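Local coordinates for protein xyloglucanase (Paenibacillus pabuli, PDB 2JEP) that hydrolyses the backbone of xyloglucan, a branched polysaccharide of plant cell walls, as a family 5 glycoside hydrolase, at residues T197-N200 with A201-I205. Numbering follows the deposited sequence.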
loop_
_atom_site.group_PDB
_atom_site.type_symbol
_atom_site.label_atom_id
_atom_site.label_comp_id
_atom_site.label_asym_id
_atom_site.label_seq_id
_atom_site.Cartn_x
_atom_site.Cartn_y
_atom_site.Cartn_z
ATOM N N THR A 197 12.191 9.153 -14.167
ATOM C CA THR A 197 13.139 8.152 -14.665
ATOM C C THR A 197 13.845 7.423 -13.519
ATOM O O THR A 197 13.988 6.221 -13.551
ATOM C CB THR A 197 14.106 8.799 -15.649
ATOM O OG1 THR A 197 13.329 9.205 -16.768
ATOM C CG2 THR A 197 15.228 7.841 -16.076
ATOM N N ASN A 198 14.240 8.145 -12.480
ATOM C CA ASN A 198 14.823 7.482 -11.305
ATOM C C ASN A 198 13.836 6.499 -10.679
ATOM O O ASN A 198 14.193 5.406 -10.337
ATOM C CB ASN A 198 15.339 8.510 -10.283
ATOM C CG ASN A 198 16.521 9.310 -10.800
ATOM O OD1 ASN A 198 17.256 8.854 -11.700
ATOM N ND2 ASN A 198 16.716 10.498 -10.243
ATOM N N LEU A 199 12.591 6.939 -10.517
ATOM C CA LEU A 199 11.548 6.066 -9.965
ATOM C C LEU A 199 11.445 4.780 -10.792
ATOM O O LEU A 199 11.421 3.671 -10.258
ATOM C CB LEU A 199 10.204 6.822 -9.925
ATOM C CG LEU A 199 9.023 6.161 -9.221
ATOM C CD1 LEU A 199 7.978 7.221 -8.886
ATOM C CD2 LEU A 199 8.398 5.044 -10.052
ATOM N N ASN A 200 11.353 4.939 -12.109
ATOM C CA ASN A 200 11.250 3.782 -12.997
ATOM C C ASN A 200 12.477 2.885 -12.866
ATOM O O ASN A 200 12.376 1.656 -12.909
ATOM C CB ASN A 200 11.079 4.218 -14.455
ATOM C CG ASN A 200 9.768 4.930 -14.741
ATOM O OD1 ASN A 200 8.707 4.562 -14.216
ATOM N ND2 ASN A 200 9.821 5.910 -15.657
ATOM N N ALA A 201 13.644 3.508 -12.695
ATOM C CA ALA A 201 14.878 2.742 -12.507
ATOM C C ALA A 201 14.811 1.914 -11.236
ATOM O O ALA A 201 15.235 0.767 -11.224
ATOM C CB ALA A 201 16.095 3.660 -12.509
ATOM N N TYR A 202 14.284 2.485 -10.150
ATOM C CA TYR A 202 14.140 1.721 -8.909
ATOM C C TYR A 202 13.235 0.518 -9.166
ATOM O O TYR A 202 13.544 -0.602 -8.765
ATOM C CB TYR A 202 13.589 2.566 -7.747
ATOM C CG TYR A 202 14.320 3.850 -7.428
ATOM C CD1 TYR A 202 15.648 4.054 -7.772
ATOM C CD2 TYR A 202 13.670 4.876 -6.741
ATOM C CE1 TYR A 202 16.275 5.243 -7.507
ATOM C CE2 TYR A 202 14.295 6.075 -6.467
ATOM C CZ TYR A 202 15.602 6.270 -6.855
ATOM O OH TYR A 202 16.194 7.474 -6.599
ATOM N N ASN A 203 12.097 0.737 -9.822
ATOM C CA ASN A 203 11.205 -0.407 -10.059
ATOM C C ASN A 203 11.911 -1.497 -10.863
ATOM O O ASN A 203 11.731 -2.676 -10.578
ATOM C CB ASN A 203 9.914 0.008 -10.776
ATOM C CG ASN A 203 8.891 0.638 -9.848
ATOM O OD1 ASN A 203 8.865 0.346 -8.659
ATOM N ND2 ASN A 203 8.003 1.477 -10.400
ATOM N N GLN A 204 12.694 -1.099 -11.859
ATOM C CA GLN A 204 13.407 -2.094 -12.698
ATOM C C GLN A 204 14.458 -2.856 -11.904
ATOM O O GLN A 204 14.596 -4.071 -12.021
ATOM C CB GLN A 204 14.027 -1.407 -13.912
ATOM C CG GLN A 204 14.574 -2.415 -14.921
ATOM C CD GLN A 204 13.450 -3.250 -15.509
ATOM O OE1 GLN A 204 12.604 -2.730 -16.251
ATOM N NE2 GLN A 204 13.392 -4.532 -15.141
ATOM N N ILE A 205 15.239 -2.122 -11.113
ATOM C CA ILE A 205 16.242 -2.744 -10.228
ATOM C C ILE A 205 15.593 -3.727 -9.264
ATOM O O ILE A 205 16.092 -4.854 -9.053
ATOM C CB ILE A 205 17.033 -1.644 -9.444
ATOM C CG1 ILE A 205 17.922 -0.851 -10.408
ATOM C CG2 ILE A 205 17.897 -2.262 -8.337
ATOM C CD1 ILE A 205 18.351 0.521 -9.859
HETATM O O HOH W 1 8.230 2.059 -13.263
#
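Tyr202 lays one face of its ring over the carbonyl of Asn198: Asn198 O, one turn back, stands 3.2 Å above the ring plane, offset toward the rim. The ring leans back this way because its CG lies anti to the carbonyl carbon and beside the backbone N (chi1 -54°), and its hydroxyl OH ends up 3.9 Å from CB of Asn198. That hydroxyl bonds to Gln150, Ile153 of helix 150-167 touches the Tyr202 side chain, and Asn198, in a more open position, gives its ND2 to the carbonyl of Val145. A long side chain, apolar along its length and polar at its end, suits the buried place of Tyr202. With an alanine here, Asn198 O would lose the ring that lies against it, and Gln150 would probably be left without its hydroxyl partner. Beneath these side chains runs the regular i to i+4 ladder: N of Tyr202 bonds to O of Asn198 at 2.9 Å, and N of Asn203 to O of Leu199 at 3.0 Å. The helix, 193-211, follows the fourth strand of the eight-stranded (beta/alpha)8 barrel and leads to the fifth. Its side carrying Leu199 and Asn203 faces the barrel, where Asn203, although buried, has its amide well supplied: OD1 bonds to Ser179, just past the fourth strand, and ND2 to the carbonyl of Pro225, at the end of the fifth. The buried leucine offers an apolar branch, CD2, that packs alongside this amide, 3.6 Å from ND2 of Asn203. A water 2.9 Å from ND2 of Asn203 donates to OD1 of Asn200 at 2.7 Å, bridging the two amides. Asn200 also takes the backbone N of Thr241 at OD1 and, reaching the same chain beyond helix 231-235, gives ND2 to the carbonyl of Gly239.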